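Local coordinates for restriction endonuclease AspBHI (Azoarcus sp., PDB 4OC8), which cleaves DNA as a modification-dependent restriction endonuclease, and forms an assembly of four copies of the chain, at residues I174-A178 / P198-N202; R222-L228 / L356-D361; V240-Y245 / V377-D382; G283-L287 / V298-L302. One frame throughout, in Å; residues are numbered along the deposited sequence.

In the fold
From the N terminus, interaction 1 comes first: it closes a short loop, with 19 residues between its segments 174-178 and 198-202, within the N-terminal region related to the PUA clan. Interactions 2 and 3 follow, opening at 222-228 and 240-245 and closing at 356-361 and 377-382, so that their segments alternate and the two long loops cross. They tie helices 224-227 and 232-244 to helices 359-368 and 374-386 near the C terminus. Interaction 4, the hairpin 283-287/298-302 of the PDDEXK-clan region, nests inside both loops and shares a five-stranded sheet with interaction 2. The centres of interactions 1 and 3 lie 48 Å apart, on opposite sides of the chain's centre.

Interaction 1 (I174-A178 / P198-N202); sequences ILDEA and PVAWN
Polar contact here is a single N-terminal helix interaction, joining the loop after strand 163-174 to the start of helix 199-207 within the N-terminal, PUA-clan region. Pro198 sits at the N-cap position, and Glu177, with chi1 and chi2 both m and chi3 at -22°, reaches across so that its OE2 accepts from Ala200 N (3.0 Å, 164° at the hydrogen). A carboxylate thus takes up an amide of the first turn, which has no acceptor earlier in its own helix. Its CD also makes van der Waals contact with Pro198 CB (3.4 Å). The partner segment is irregular, with an inverse gamma turn centred on Asp176 and closed by a weak Glu177 N to Leu175 O bond of 2.9 Å.

Apolar packing flanks this bond. CA atoms pair as Leu175-Ala200 (6.3 Å) and Glu177-Pro198 (7.0 Å). Leu175 (m, t) places CD1 3.9 Å from Ala200 CB and 4.0 Å from CE3 at the edge of the Trp201 ring.

Asp176 OD1 is bound by Trp157 of the second subunit; Trp201 packs onto Leu139 and Val141 of strand 133-142 and meets Trp184 of helix 182-189 edge-to-face.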
loop_
_atom_site.group_PDB
_atom_site.type_symbol
_atom_site.label_atom_id
_atom_site.label_comp_id
_atom_site.label_asym_id
_atom_site.label_seq_id
_atom_site.Cartn_x
_atom_site.Cartn_y
_atom_site.Cartn_z
ATOM N N ILE A 174 -16.530 2.926 13.069
ATOM C CA ILE A 174 -17.256 2.129 14.049
ATOM C C ILE A 174 -16.401 1.903 15.295
ATOM O O ILE A 174 -15.312 1.327 15.210
ATOM C CB ILE A 174 -17.608 0.750 13.481
ATOM C CG1 ILE A 174 -18.284 0.885 12.117
ATOM C CG2 ILE A 174 -18.480 -0.011 14.443
ATOM C CD1 ILE A 174 -19.568 1.655 12.150
ATOM N N LEU A 175 -16.902 2.351 16.448
ATOM C CA LEU A 175 -16.215 2.172 17.726
ATOM C C LEU A 175 -16.237 0.712 18.176
ATOM O O LEU A 175 -17.174 -0.018 17.870
ATOM C CB LEU A 175 -16.853 3.052 18.800
ATOM C CG LEU A 175 -16.557 4.549 18.729
ATOM C CD1 LEU A 175 -17.222 5.283 19.885
ATOM C CD2 LEU A 175 -15.061 4.796 18.726
ATOM N N ASP A 176 -15.210 0.298 18.915
ATOM C CA ASP A 176 -15.118 -1.074 19.429
ATOM C C ASP A 176 -16.062 -1.330 20.602
ATOM O O ASP A 176 -15.648 -1.287 21.756
ATOM C CB ASP A 176 -13.687 -1.420 19.847
ATOM C CG ASP A 176 -13.503 -2.901 20.140
ATOM O OD1 ASP A 176 -14.484 -3.664 20.042
ATOM O OD2 ASP A 176 -12.363 -3.301 20.469
ATOM N N GLU A 177 -17.322 -1.624 20.288
ATOM C CA GLU A 177 -18.323 -1.999 21.279
ATOM C C GLU A 177 -19.216 -3.081 20.686
ATOM O O GLU A 177 -19.794 -2.883 19.624
ATOM C CB GLU A 177 -19.179 -0.791 21.676
ATOM C CG GLU A 177 -18.394 0.351 22.308
ATOM C CD GLU A 177 -17.887 0.028 23.713
ATOM O OE1 GLU A 177 -18.451 -0.874 24.371
ATOM O OE2 GLU A 177 -16.925 0.688 24.164
ATOM N N ALA A 178 -19.335 -4.217 21.364
ATOM C CA ALA A 178 -20.142 -5.322 20.847
ATOM C C ALA A 178 -21.637 -5.109 21.080
ATOM O O ALA A 178 -22.464 -5.547 20.280
ATOM C CB ALA A 178 -19.693 -6.646 21.447
ATOM N N PRO A 198 -21.211 3.708 26.287
ATOM C CA PRO A 198 -20.088 2.784 26.091
ATOM C C PRO A 198 -18.758 3.473 26.353
ATOM O O PRO A 198 -18.648 4.687 26.166
ATOM C CB PRO A 198 -20.211 2.400 24.617
ATOM C CG PRO A 198 -21.673 2.501 24.346
ATOM C CD PRO A 198 -22.146 3.684 25.150
ATOM N N VAL A 199 -17.767 2.708 26.795
ATOM C CA VAL A 199 -16.485 3.274 27.192
ATOM C C VAL A 199 -15.814 3.992 26.024
ATOM O O VAL A 199 -15.269 5.084 26.194
ATOM C CB VAL A 199 -15.526 2.194 27.743
ATOM C CG1 VAL A 199 -14.272 2.837 28.291
ATOM C CG2 VAL A 199 -16.209 1.373 28.811
ATOM N N ALA A 200 -15.860 3.378 24.844
ATOM C CA ALA A 200 -15.249 3.963 23.653
ATOM C C ALA A 200 -15.867 5.326 23.313
ATOM O O ALA A 200 -15.168 6.257 22.881
ATOM C CB ALA A 200 -15.360 3.001 22.472
ATOM N N TRP A 201 -17.174 5.444 23.532
ATOM C CA TRP A 201 -17.866 6.701 23.298
ATOM C C TRP A 201 -17.408 7.796 24.259
ATOM O O TRP A 201 -17.081 8.900 23.827
ATOM C CB TRP A 201 -19.382 6.532 23.370
ATOM C CG TRP A 201 -20.099 7.814 23.073
ATOM C CD1 TRP A 201 -20.564 8.722 23.979
ATOM C CD2 TRP A 201 -20.405 8.348 21.778
ATOM N NE1 TRP A 201 -21.153 9.778 23.332
ATOM C CE2 TRP A 201 -21.067 9.574 21.980
ATOM C CE3 TRP A 201 -20.189 7.905 20.470
ATOM C CZ2 TRP A 201 -21.514 10.365 20.920
ATOM C CZ3 TRP A 201 -20.638 8.693 19.418
ATOM C CH2 TRP A 201 -21.290 9.906 19.651
ATOM N N ASN A 202 -17.385 7.493 25.556
ATOM C CA ASN A 202 -16.933 8.469 26.547
ATOM C C ASN A 202 -15.491 8.876 26.291
ATOM O O ASN A 202 -15.130 10.048 26.412
ATOM C CB ASN A 202 -17.076 7.924 27.969
ATOM C CG ASN A 202 -18.518 7.834 28.418
ATOM O OD1 ASN A 202 -19.342 8.678 28.067
ATOM N ND2 ASN A 202 -18.834 6.804 29.198
#

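Interaction 2 (R222-L228 / L356-D361); sequences RSKAEQL and LTTAQD
A salt bridge opens the contact: Arg222 NH1 and NH2 lie 3.0 and 3.2 Å from Asp361 OD2, both as hydrogen bonds in the guanidinium plane, and NH2 adds a weak bond of 2.9 Å to Leu356 O. The setting is a strand-to-helix junction of the PDDEXK-clan nuclease part, where strand 354-357 gives way to helix 359-368 with Thr358 at the N-cap. Arg222 (m, t, m) also donates from NE to Tyr344 OH of helix 341-349.

Next comes Gln227 O, near the end of the short helix 224-227. It accepts from Gln360 N (2.7 Å, 164°) and Thr358 OG1 (3.0 Å), so one helix's terminal carbonyl meets the first turn of another. Thr358 (p) uses its hydroxyl for this rather than for capping its own helix; its N donates to Asp361 OD2 at 3.2 Å.

Helix 224-227 starts with a capping box: Ser223 N gives to Glu226 OE1 (3.0 Å), and Glu226 N, weakly, to Ser223 OG (3.5 Å). Gln227 OE1 binds Val339 N. The nearest CA pair is Leu228-Gln360, 5.0 Å. Packing is slight: Glu226 O lies 3.6 Å from Gln360 CB, and Leu228 CD2 stands 4.2 Å from Ala359 CB.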
loop_
_atom_site.group_PDB
_atom_site.type_symbol
_atom_site.label_atom_id
_atom_site.label_comp_id
_atom_site.label_asym_id
_atom_site.label_seq_id
_atom_site.Cartn_x
_atom_site.Cartn_y
_atom_site.Cartn_z
ATOM N N ARG A 222 -13.410 -17.547 -2.923
ATOM C CA ARG A 222 -14.597 -17.112 -3.647
ATOM C C ARG A 222 -15.115 -18.194 -4.586
ATOM O O ARG A 222 -14.366 -19.067 -5.024
ATOM C CB ARG A 222 -14.317 -15.827 -4.430
ATOM C CG ARG A 222 -14.412 -14.551 -3.612
ATOM C CD ARG A 222 -14.209 -13.328 -4.489
ATOM N NE ARG A 222 -12.816 -13.180 -4.907
ATOM C CZ ARG A 222 -12.395 -12.287 -5.797
ATOM N NH1 ARG A 222 -13.261 -11.465 -6.373
ATOM N NH2 ARG A 222 -11.109 -12.217 -6.115
ATOM N N SER A 223 -16.407 -18.130 -4.885
ATOM C CA SER A 223 -17.017 -19.050 -5.833
ATOM C C SER A 223 -16.950 -18.464 -7.238
ATOM O O SER A 223 -16.436 -17.365 -7.441
ATOM C CB SER A 223 -18.472 -19.319 -5.456
ATOM O OG SER A 223 -19.250 -18.139 -5.571
ATOM N N LYS A 224 -17.477 -19.205 -8.205
ATOM C CA LYS A 224 -17.505 -18.749 -9.583
ATOM C C LYS A 224 -18.415 -17.530 -9.712
ATOM O O LYS A 224 -18.058 -16.533 -10.344
ATOM C CB LYS A 224 -17.983 -19.885 -10.491
ATOM C CG LYS A 224 -17.962 -19.588 -11.982
ATOM C CD LYS A 224 -18.505 -20.780 -12.758
ATOM C CE LYS A 224 -18.912 -20.411 -14.175
ATOM N NZ LYS A 224 -19.761 -21.479 -14.782
ATOM N N ALA A 225 -19.585 -17.608 -9.088
ATOM C CA ALA A 225 -20.587 -16.555 -9.207
ATOM C C ALA A 225 -20.093 -15.233 -8.640
ATOM O O ALA A 225 -20.415 -14.162 -9.159
ATOM C CB ALA A 225 -21.870 -16.975 -8.519
ATOM N N GLU A 226 -19.311 -15.316 -7.571
ATOM C CA GLU A 226 -18.816 -14.128 -6.889
ATOM C C GLU A 226 -17.754 -13.398 -7.708
ATOM O O GLU A 226 -17.657 -12.170 -7.658
ATOM C CB GLU A 226 -18.271 -14.498 -5.506
ATOM C CG GLU A 226 -19.344 -14.949 -4.523
ATOM C CD GLU A 226 -18.767 -15.514 -3.236
ATOM O OE1 GLU A 226 -17.594 -15.945 -3.241
ATOM O OE2 GLU A 226 -19.489 -15.531 -2.217
ATOM N N GLN A 227 -16.966 -14.157 -8.463
ATOM C CA GLN A 227 -15.870 -13.588 -9.242
ATOM C C GLN A 227 -16.344 -13.019 -10.577
ATOM O O GLN A 227 -15.720 -12.112 -11.128
ATOM C CB GLN A 227 -14.775 -14.632 -9.471
ATOM C CG GLN A 227 -14.139 -15.144 -8.190
ATOM C CD GLN A 227 -13.244 -16.348 -8.420
ATOM O OE1 GLN A 227 -12.332 -16.310 -9.243
ATOM N NE2 GLN A 227 -13.508 -17.427 -7.696
ATOM N N LEU A 228 -17.446 -13.556 -11.091
ATOM C CA LEU A 228 -18.008 -13.083 -12.351
ATOM C C LEU A 228 -19.114 -12.065 -12.089
ATOM O O LEU A 228 -19.756 -12.094 -11.034
ATOM C CB LEU A 228 -18.555 -14.257 -13.170
ATOM C CG LEU A 228 -17.590 -15.403 -13.476
ATOM C CD1 LEU A 228 -18.301 -16.501 -14.246
ATOM C CD2 LEU A 228 -16.369 -14.905 -14.240
ATOM N N LEU A 356 -5.785 -11.774 -6.543
ATOM C CA LEU A 356 -6.598 -12.333 -7.615
ATOM C C LEU A 356 -7.686 -11.358 -8.047
ATOM O O LEU A 356 -8.742 -11.269 -7.419
ATOM C CB LEU A 356 -7.224 -13.666 -7.187
ATOM C CG LEU A 356 -6.268 -14.807 -6.821
ATOM C CD1 LEU A 356 -7.036 -15.962 -6.215
ATOM C CD2 LEU A 356 -5.485 -15.265 -8.043
ATOM N N THR A 357 -7.420 -10.634 -9.128
ATOM C CA THR A 357 -8.376 -9.687 -9.681
ATOM C C THR A 357 -9.208 -10.363 -10.760
ATOM O O THR A 357 -8.734 -10.574 -11.873
ATOM C CB THR A 357 -7.656 -8.484 -10.303
ATOM O OG1 THR A 357 -6.618 -8.044 -9.423
ATOM C CG2 THR A 357 -8.623 -7.344 -10.544
ATOM N N THR A 358 -10.447 -10.701 -10.426
ATOM C CA THR A 358 -11.335 -11.381 -11.358
ATOM C C THR A 358 -12.254 -10.399 -12.073
ATOM O O THR A 358 -12.111 -9.186 -11.923
ATOM C CB THR A 358 -12.172 -12.449 -10.643
ATOM O OG1 THR A 358 -13.090 -11.821 -9.738
ATOM C CG2 THR A 358 -11.263 -13.383 -9.872
ATOM N N ALA A 359 -13.198 -10.928 -12.844
ATOM C CA ALA A 359 -14.061 -10.106 -13.686
ATOM C C ALA A 359 -14.878 -9.081 -12.894
ATOM O O ALA A 359 -14.970 -7.914 -13.285
ATOM C CB ALA A 359 -14.974 -10.984 -14.525
ATOM N N GLN A 360 -15.469 -9.523 -11.787
ATOM C CA GLN A 360 -16.237 -8.631 -10.928
ATOM C C GLN A 360 -15.350 -7.487 -10.437
ATOM O O GLN A 360 -15.766 -6.324 -10.398
ATOM C CB GLN A 360 -16.827 -9.404 -9.746
ATOM C CG GLN A 360 -17.664 -8.557 -8.806
ATOM C CD GLN A 360 -18.721 -7.747 -9.533
ATOM O OE1 GLN A 360 -19.449 -8.269 -10.377
ATOM N NE2 GLN A 360 -18.805 -6.461 -9.214
ATOM N N ASP A 361 -14.115 -7.826 -10.088
ATOM C CA ASP A 361 -13.159 -6.840 -9.617
ATOM C C ASP A 361 -12.839 -5.819 -10.704
ATOM O O ASP A 361 -12.745 -4.618 -10.435
ATOM C CB ASP A 361 -11.893 -7.528 -9.109
ATOM C CG ASP A 361 -12.154 -8.392 -7.886
ATOM O OD1 ASP A 361 -13.038 -8.022 -7.083
ATOM O OD2 ASP A 361 -11.486 -9.436 -7.725
#

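Interaction 3 (V240-Y245 / V377-D382); sequences VIRQRY and VDAWLD
Helix 240-244 and helix 377-382 run in roughly the same direction, their axes 10.4 Å apart at closest approach and crossing at -40°. Within these segments the CA atoms come closest at Val240 and Val377, 7.1 Å apart.

Arg244 spans the wider end. With chi1 t and chi2 and chi3 both p, it curls its guanidinium across Leu381 CB, which lies over one face, and spends its terminal nitrogens on two aspartates one helical turn apart. NH1 donates to Asp382 OD1 (3.0 Å, 153°), and NH2 to Asp378 OD1 (3.3 Å, 161°) and, weakly, to Asp382 OD1 (3.3 Å). OD1 of Asp382 therefore accepts twice. This three-residue salt-bridge network edges an ordinary helix-helix interface, in which the C-terminal helix 374-386 packs against helix 232-244. The backbone amides stay within their own helices: Arg244 N bonds Val240 O, Leu381 N bonds Val377 O and Asp382 N bonds Asp378 O, each at 2.9 Å.

Inside the network, Val377 CG1 touches Val240 CG1 (3.7 Å) and Ile241 CG1 (4.0 Å). Leu381 (m, t) sends CD1 to 3.6 Å from Arg244 CB and CD2 to 3.8 Å from CE2 at the Tyr245 ring edge. Ile241 and Trp380 both reach Leu366 of helix 359-368.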
loop_
_atom_site.group_PDB
_atom_site.type_symbol
_atom_site.label_atom_id
_atom_site.label_comp_id
_atom_site.label_asym_id
_atom_site.label_seq_id
_atom_site.Cartn_x
_atom_site.Cartn_y
_atom_site.Cartn_z
ATOM N N VAL A 240 -16.548 -6.387 -23.886
ATOM C CA VAL A 240 -15.895 -5.385 -24.730
ATOM C C VAL A 240 -14.374 -5.510 -24.618
ATOM O O VAL A 240 -13.649 -5.443 -25.623
ATOM C CB VAL A 240 -16.332 -3.945 -24.381
ATOM C CG1 VAL A 240 -15.571 -2.940 -25.224
ATOM C CG2 VAL A 240 -17.822 -3.777 -24.594
ATOM N N ILE A 241 -13.904 -5.722 -23.393
ATOM C CA ILE A 241 -12.480 -5.918 -23.143
ATOM C C ILE A 241 -11.966 -7.180 -23.827
ATOM O O ILE A 241 -10.974 -7.122 -24.555
ATOM C CB ILE A 241 -12.153 -5.978 -21.635
ATOM C CG1 ILE A 241 -12.517 -4.656 -20.957
ATOM C CG2 ILE A 241 -10.677 -6.287 -21.417
ATOM C CD1 ILE A 241 -12.292 -4.657 -19.461
ATOM N N ARG A 242 -12.637 -8.311 -23.598
ATOM C CA ARG A 242 -12.254 -9.572 -24.247
ATOM C C ARG A 242 -12.165 -9.433 -25.769
ATOM O O ARG A 242 -11.302 -10.034 -26.414
ATOM C CB ARG A 242 -13.248 -10.684 -23.922
ATOM C CG ARG A 242 -13.183 -11.234 -22.520
ATOM C CD ARG A 242 -14.083 -12.456 -22.407
ATOM N NE ARG A 242 -14.518 -12.714 -21.038
ATOM C CZ ARG A 242 -15.678 -12.302 -20.529
ATOM N NH1 ARG A 242 -16.526 -11.605 -21.279
ATOM N NH2 ARG A 242 -15.993 -12.584 -19.270
ATOM N N GLN A 243 -13.072 -8.641 -26.335
ATOM C CA GLN A 243 -13.100 -8.411 -27.772
ATOM C C GLN A 243 -11.964 -7.509 -28.237
ATOM O O GLN A 243 -11.424 -7.696 -29.325
ATOM C CB GLN A 243 -14.448 -7.821 -28.195
ATOM C CG GLN A 243 -15.588 -8.821 -28.164
ATOM C CD GLN A 243 -15.320 -10.018 -29.052
ATOM O OE1 GLN A 243 -15.199 -9.884 -30.270
ATOM N NE2 GLN A 243 -15.212 -11.197 -28.446
ATOM N N ARG A 244 -11.605 -6.529 -27.416
ATOM C CA ARG A 244 -10.550 -5.589 -27.790
ATOM C C ARG A 244 -9.199 -6.270 -28.035
ATOM O O ARG A 244 -8.418 -5.822 -28.879
ATOM C CB ARG A 244 -10.406 -4.494 -26.727
ATOM C CG ARG A 244 -9.276 -3.503 -26.983
ATOM C CD ARG A 244 -9.486 -2.742 -28.275
ATOM N NE ARG A 244 -10.611 -1.821 -28.182
ATOM C CZ ARG A 244 -10.494 -0.498 -28.208
ATOM N NH1 ARG A 244 -9.294 0.060 -28.338
ATOM N NH2 ARG A 244 -11.576 0.266 -28.114
ATOM N N TYR A 245 -8.928 -7.354 -27.316
ATOM C CA TYR A 245 -7.600 -7.962 -27.377
ATOM C C TYR A 245 -7.540 -9.341 -28.046
ATOM O O TYR A 245 -6.552 -10.068 -27.899
ATOM C CB TYR A 245 -6.967 -7.997 -25.981
ATOM C CG TYR A 245 -6.704 -6.615 -25.438
ATOM C CD1 TYR A 245 -5.588 -5.891 -25.843
ATOM C CD2 TYR A 245 -7.581 -6.021 -24.537
ATOM C CE1 TYR A 245 -5.349 -4.618 -25.359
ATOM C CE2 TYR A 245 -7.348 -4.748 -24.045
ATOM C CZ TYR A 245 -6.231 -4.052 -24.460
ATOM O OH TYR A 245 -5.996 -2.785 -23.976
ATOM N N VAL A 377 -16.146 2.107 -21.994
ATOM C CA VAL A 377 -15.106 1.082 -21.972
ATOM C C VAL A 377 -14.222 1.222 -23.207
ATOM O O VAL A 377 -12.996 1.143 -23.117
ATOM C CB VAL A 377 -15.696 -0.345 -21.945
ATOM C CG1 VAL A 377 -14.589 -1.379 -22.025
ATOM C CG2 VAL A 377 -16.526 -0.563 -20.700
ATOM N N ASP A 378 -14.858 1.441 -24.356
ATOM C CA ASP A 378 -14.129 1.615 -25.611
ATOM C C ASP A 378 -13.183 2.810 -25.562
ATOM O O ASP A 378 -12.006 2.696 -25.922
ATOM C CB ASP A 378 -15.095 1.745 -26.790
ATOM C CG ASP A 378 -15.515 0.397 -27.347
ATOM O OD1 ASP A 378 -14.674 -0.528 -27.350
ATOM O OD2 ASP A 378 -16.682 0.263 -27.780
ATOM N N ALA A 379 -13.699 3.950 -25.107
ATOM C CA ALA A 379 -12.885 5.156 -24.972
ATOM C C ALA A 379 -11.725 4.933 -24.003
ATOM O O ALA A 379 -10.599 5.379 -24.248
ATOM C CB ALA A 379 -13.739 6.310 -24.511
ATOM N N TRP A 380 -12.015 4.236 -22.906
ATOM C CA TRP A 380 -11.021 3.910 -21.896
ATOM C C TRP A 380 -9.878 3.088 -22.487
ATOM O O TRP A 380 -8.697 3.400 -22.278
ATOM C CB TRP A 380 -11.681 3.149 -20.745
ATOM C CG TRP A 380 -10.732 2.734 -19.662
ATOM C CD1 TRP A 380 -10.080 3.552 -18.790
ATOM C CD2 TRP A 380 -10.342 1.398 -19.326
ATOM N NE1 TRP A 380 -9.299 2.812 -17.941
ATOM C CE2 TRP A 380 -9.443 1.482 -18.248
ATOM C CE3 TRP A 380 -10.662 0.134 -19.835
ATOM C CZ2 TRP A 380 -8.862 0.361 -17.666
ATOM C CZ3 TRP A 380 -10.084 -0.982 -19.257
ATOM C CH2 TRP A 380 -9.196 -0.862 -18.183
ATOM N N LEU A 381 -10.239 2.045 -23.231
ATOM C CA LEU A 381 -9.262 1.188 -23.895
ATOM C C LEU A 381 -8.449 1.957 -24.938
ATOM O O LEU A 381 -7.240 1.741 -25.081
ATOM C CB LEU A 381 -9.959 -0.013 -24.533
ATOM C CG LEU A 381 -10.498 -1.040 -23.540
ATOM C CD1 LEU A 381 -11.368 -2.070 -24.232
ATOM C CD2 LEU A 381 -9.355 -1.719 -22.806
ATOM N N ASP A 382 -9.116 2.852 -25.662
ATOM C CA ASP A 382 -8.428 3.729 -26.601
ATOM C C ASP A 382 -7.361 4.520 -25.853
ATOM O O ASP A 382 -6.221 4.654 -26.316
ATOM C CB ASP A 382 -9.417 4.678 -27.286
ATOM C CG ASP A 382 -10.306 3.968 -28.298
ATOM O OD1 ASP A 382 -9.836 2.998 -28.933
ATOM O OD2 ASP A 382 -11.473 4.387 -28.458
#

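Interaction 4 (G283-L287 / V298-L302); sequences GIGRL and VDFAL
Phe300 and Gly285 face each other as a hydrogen-bonded antiparallel pair, and the aromatic side chain folds back over the glycine. In the p rotamer (chi1 62°, chi2 -85°) its ring lies above Gly285 CA, 3.7 Å from the ring centroid and 21° off the normal, a CH-pi contact; a CB on residue 285 would fall 2.1 Å from Phe300 CZ. Leu287 (t, p) lies on the same face, its CB 3.8 Å from Val298 CG2 and 4.3 Å from Phe300 CE1. On the opposite face Arg286 (chi1 t, then p, p) curls back until NH1 is 3.5 Å from Asp299 OD2, a salt bridge, beside Ile284 (p, t) and Ala301.

The strand axes approach to 4.6 Å at 149°. Gly285 N to Phe300 O, Phe300 N to Gly285 O, Leu287 N to Val298 O and Leu302 N to Gly283 O are each 2.9 Å, and Val298 N to Leu287 O is 2.8 Å. Ile284-Ala301 and Arg286-Asp299 are non-hydrogen-bonded pairs.

This beta hairpin belongs to the mixed sheet of the PDDEXK-clan region: strand 284-289 also pairs with strand 269-271, strand 294-305 with the parallel strand 330-335, and Phe300 and Leu302 touch Thr260 of helix 251-263.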
loop_
_atom_site.group_PDB
_atom_site.type_symbol
_atom_site.label_atom_id
_atom_site.label_comp_id
_atom_site.label_asym_id
_atom_site.label_seq_id
_atom_site.Cartn_x
_atom_site.Cartn_y
_atom_site.Cartn_z
ATOM N N GLY A 283 6.029 -9.439 -17.087
ATOM C CA GLY A 283 5.687 -8.097 -16.652
ATOM C C GLY A 283 5.932 -7.885 -15.174
ATOM O O GLY A 283 5.508 -8.691 -14.353
ATOM N N ILE A 284 6.625 -6.805 -14.826
ATOM C CA ILE A 284 6.857 -6.495 -13.419
ATOM C C ILE A 284 6.474 -5.068 -13.070
ATOM O O ILE A 284 6.374 -4.202 -13.941
ATOM C CB ILE A 284 8.323 -6.729 -12.980
ATOM C CG1 ILE A 284 9.263 -5.754 -13.684
ATOM C CG2 ILE A 284 8.732 -8.177 -13.194
ATOM C CD1 ILE A 284 10.676 -5.808 -13.167
ATOM N N GLY A 285 6.274 -4.837 -11.777
ATOM C CA GLY A 285 5.868 -3.543 -11.269
ATOM C C GLY A 285 6.620 -3.132 -10.018
ATOM O O GLY A 285 7.162 -3.974 -9.296
ATOM N N ARG A 286 6.658 -1.827 -9.772
ATOM C CA ARG A 286 7.260 -1.292 -8.555
ATOM C C ARG A 286 6.221 -0.483 -7.762
ATOM O O ARG A 286 5.496 0.348 -8.316
ATOM C CB ARG A 286 8.492 -0.442 -8.892
ATOM C CG ARG A 286 9.497 -0.293 -7.755
ATOM C CD ARG A 286 10.347 -1.546 -7.566
ATOM N NE ARG A 286 11.280 -1.768 -8.670
ATOM C CZ ARG A 286 12.197 -2.732 -8.689
ATOM N NH1 ARG A 286 12.307 -3.565 -7.660
ATOM N NH2 ARG A 286 13.004 -2.867 -9.735
ATOM N N LEU A 287 6.153 -0.742 -6.462
ATOM C CA LEU A 287 5.154 -0.131 -5.591
ATOM C C LEU A 287 5.817 0.525 -4.387
ATOM O O LEU A 287 6.740 -0.027 -3.802
ATOM C CB LEU A 287 4.171 -1.198 -5.110
ATOM C CG LEU A 287 3.107 -0.791 -4.094
ATOM C CD1 LEU A 287 2.091 0.118 -4.742
ATOM C CD2 LEU A 287 2.434 -2.021 -3.507
ATOM N N VAL A 298 8.675 -2.000 -3.165
ATOM C CA VAL A 298 8.544 -3.443 -3.242
ATOM C C VAL A 298 8.198 -3.780 -4.681
ATOM O O VAL A 298 7.487 -3.026 -5.341
ATOM C CB VAL A 298 7.437 -3.955 -2.298
ATOM C CG1 VAL A 298 7.843 -3.747 -0.849
ATOM C CG2 VAL A 298 6.112 -3.261 -2.588
ATOM N N ASP A 299 8.717 -4.890 -5.186
ATOM C CA ASP A 299 8.421 -5.269 -6.560
ATOM C C ASP A 299 7.348 -6.345 -6.615
ATOM O O ASP A 299 7.233 -7.166 -5.704
ATOM C CB ASP A 299 9.686 -5.710 -7.306
ATOM C CG ASP A 299 10.543 -6.678 -6.501
ATOM O OD1 ASP A 299 10.044 -7.248 -5.508
ATOM O OD2 ASP A 299 11.723 -6.873 -6.870
ATOM N N PHE A 300 6.546 -6.330 -7.673
ATOM C CA PHE A 300 5.568 -7.395 -7.871
ATOM C C PHE A 300 5.566 -7.914 -9.297
ATOM O O PHE A 300 5.953 -7.209 -10.219
ATOM C CB PHE A 300 4.159 -6.950 -7.470
ATOM C CG PHE A 300 3.627 -5.805 -8.280
ATOM C CD1 PHE A 300 3.934 -4.495 -7.940
ATOM C CD2 PHE A 300 2.810 -6.033 -9.370
ATOM C CE1 PHE A 300 3.442 -3.434 -8.680
ATOM C CE2 PHE A 300 2.314 -4.975 -10.116
ATOM C CZ PHE A 300 2.629 -3.674 -9.769
ATOM N N ALA A 301 5.132 -9.156 -9.475
ATOM C CA ALA A 301 5.016 -9.724 -10.813
ATOM C C ALA A 301 3.571 -9.656 -11.280
ATOM O O ALA A 301 2.657 -9.957 -10.522
ATOM C CB ALA A 301 5.516 -11.158 -10.831
ATOM N N LEU A 302 3.369 -9.256 -12.529
ATOM C CA LEU A 302 2.033 -9.153 -13.099
ATOM C C LEU A 302 1.749 -10.331 -14.030
ATOM O O LEU A 302 2.624 -10.773 -14.776
ATOM C CB LEU A 302 1.889 -7.833 -13.855
ATOM C CG LEU A 302 0.532 -7.529 -14.491
ATOM C CD1 LEU A 302 -0.558 -7.505 -13.439
ATOM C CD2 LEU A 302 0.574 -6.209 -15.244
#